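Side-chain contact in probable acetyltransferase (Pseudomonas aeruginosa PAO1, PDB 2EUI), which is a GNAT-family protein that probably transfers acyl groups to a substrate not yet identified: residues A[48-53]-A[101-106]. Numbering follows the deposited sequence.
Sequences VIYLAL and QHAKQM
Tyr50 reaches from its strand to the helix and meets His102 in a T-shaped (edge-to-face) pair: the ring centroids lie 4.7 Å apart and the planes are inclined at 66°. The imidazole supplies the edge, directed at the phenol face, and His102 ND1 and CE1 each lie 3.6 Å from Tyr50 CE1. With CG of His102 anti to the backbone N (chi1 -167°), the imidazole is carried off the helix toward the strand. The opposite face of the phenol is met near its rim by CG1 of Val48, two residues earlier on the same strand, which places the ring between an aliphatic branch and an aromatic edge. Both elements belong to the GNAT fold: helix 92-109 runs across one face of the mixed sheet, and the local strand and helix axes pass 10.0 Å apart with N-to-C directions at 145°. The CA atoms of Tyr50 and Ala103 are the nearest pair, and Ala103 CB is 4.1 Å from Tyr50 CE2, an apolar contact. At the outer end of the phenol, CG of selenomethionine Met106 lies at the ring edge, near its plane and beside Tyr50 OH; CB also touches the hydroxyl but sits off the plane. Further bends at chi2 and chi3 turn the selenium and methyl end off from the strand. Ile3 of the adjacent strand 2-5 touches both Tyr50 and His102, while Leu99, one turn before Ala103, also packs on Tyr50.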
# COMPACT_ATOMS: atom_id res chain seq x y z
N VAL A 48 8.62 1.95 7.49
CA VAL A 48 9.22 2.86 8.44
C VAL A 48 8.40 2.69 9.70
O VAL A 48 7.18 2.87 9.68
CB VAL A 48 9.13 4.33 7.97
CG1 VAL A 48 9.76 5.25 9.01
CG2 VAL A 48 9.81 4.50 6.64
N ILE A 49 9.06 2.32 10.79
CA ILE A 49 8.41 2.13 12.07
C ILE A 49 8.93 3.16 13.07
O ILE A 49 10.12 3.18 13.38
CB ILE A 49 8.70 0.71 12.62
CG1 ILE A 49 7.97 -0.32 11.75
CG2 ILE A 49 8.32 0.61 14.11
CD1 ILE A 49 8.23 -1.75 12.15
N TYR A 50 8.05 4.01 13.58
CA TYR A 50 8.47 5.01 14.56
C TYR A 50 8.14 4.50 15.95
O TYR A 50 7.08 3.91 16.17
CB TYR A 50 7.78 6.35 14.31
CG TYR A 50 8.22 7.05 13.05
CD1 TYR A 50 9.56 7.39 12.86
CD2 TYR A 50 7.32 7.33 12.03
CE1 TYR A 50 9.99 7.99 11.68
CE2 TYR A 50 7.73 7.93 10.84
CZ TYR A 50 9.07 8.26 10.67
OH TYR A 50 9.48 8.82 9.49
N LEU A 51 9.06 4.73 16.88
CA LEU A 51 8.91 4.30 18.26
C LEU A 51 8.92 5.49 19.22
O LEU A 51 9.83 6.31 19.18
CB LEU A 51 10.06 3.36 18.66
CG LEU A 51 10.29 2.10 17.83
CD1 LEU A 51 11.55 1.37 18.30
CD2 LEU A 51 9.07 1.22 17.92
N ALA A 52 7.90 5.56 20.08
CA ALA A 52 7.82 6.62 21.09
C ALA A 52 8.44 6.06 22.37
O ALA A 52 7.90 5.14 22.98
CB ALA A 52 6.35 7.01 21.35
N LEU A 53 9.58 6.63 22.76
CA LEU A 53 10.29 6.17 23.96
C LEU A 53 10.33 7.21 25.08
O LEU A 53 10.55 8.40 24.83
CB LEU A 53 11.72 5.77 23.61
CG LEU A 53 11.92 4.91 22.36
CD1 LEU A 53 13.36 4.39 22.33
CD2 LEU A 53 10.91 3.76 22.36
N GLN A 101 2.22 12.96 14.21
CA GLN A 101 2.77 14.23 13.76
C GLN A 101 4.14 14.00 13.14
O GLN A 101 4.42 14.46 12.04
CB GLN A 101 2.91 15.20 14.92
CG GLN A 101 3.53 16.52 14.52
CD GLN A 101 4.42 17.07 15.61
OE1 GLN A 101 5.36 16.41 16.05
NE2 GLN A 101 4.13 18.29 16.05
N HIS A 102 5.00 13.29 13.86
CA HIS A 102 6.33 13.00 13.36
C HIS A 102 6.20 12.30 12.00
O HIS A 102 6.95 12.58 11.06
CB HIS A 102 7.05 12.10 14.37
CG HIS A 102 8.53 11.98 14.14
ND1 HIS A 102 9.06 11.15 13.18
CD2 HIS A 102 9.58 12.59 14.74
CE1 HIS A 102 10.38 11.25 13.21
NE2 HIS A 102 10.72 12.11 14.14
N ALA A 103 5.23 11.39 11.91
CA ALA A 103 4.98 10.64 10.68
C ALA A 103 4.53 11.55 9.55
O ALA A 103 5.02 11.44 8.42
CB ALA A 103 3.94 9.55 10.92
N LYS A 104 3.59 12.45 9.85
CA LYS A 104 3.09 13.37 8.83
C LYS A 104 4.18 14.33 8.37
O LYS A 104 4.29 14.63 7.18
CB LYS A 104 1.89 14.16 9.35
CG LYS A 104 1.30 15.08 8.29
CD LYS A 104 0.03 15.78 8.72
CE LYS A 104 -0.36 16.82 7.66
NZ LYS A 104 -1.57 17.63 8.00
N GLN A 105 4.99 14.81 9.31
CA GLN A 105 6.07 15.71 8.95
C GLN A 105 7.06 14.99 8.06
O GLN A 105 7.73 15.61 7.23
CB GLN A 105 6.78 16.24 10.21
CG GLN A 105 5.87 17.05 11.13
CD GLN A 105 5.52 18.44 10.58
OE1 GLN A 105 6.20 19.44 10.88
NE2 GLN A 105 4.45 18.51 9.78
N MSE A 106 7.15 13.67 8.20
CA MSE A 106 8.06 12.91 7.36
C MSE A 106 7.51 12.86 5.94
O MSE A 106 8.24 13.11 5.00
CB MSE A 106 8.26 11.50 7.91
CG MSE A 106 9.20 10.63 7.07
SE MSE A 106 8.30 9.42 5.88
CE MSE A 106 8.21 10.50 4.37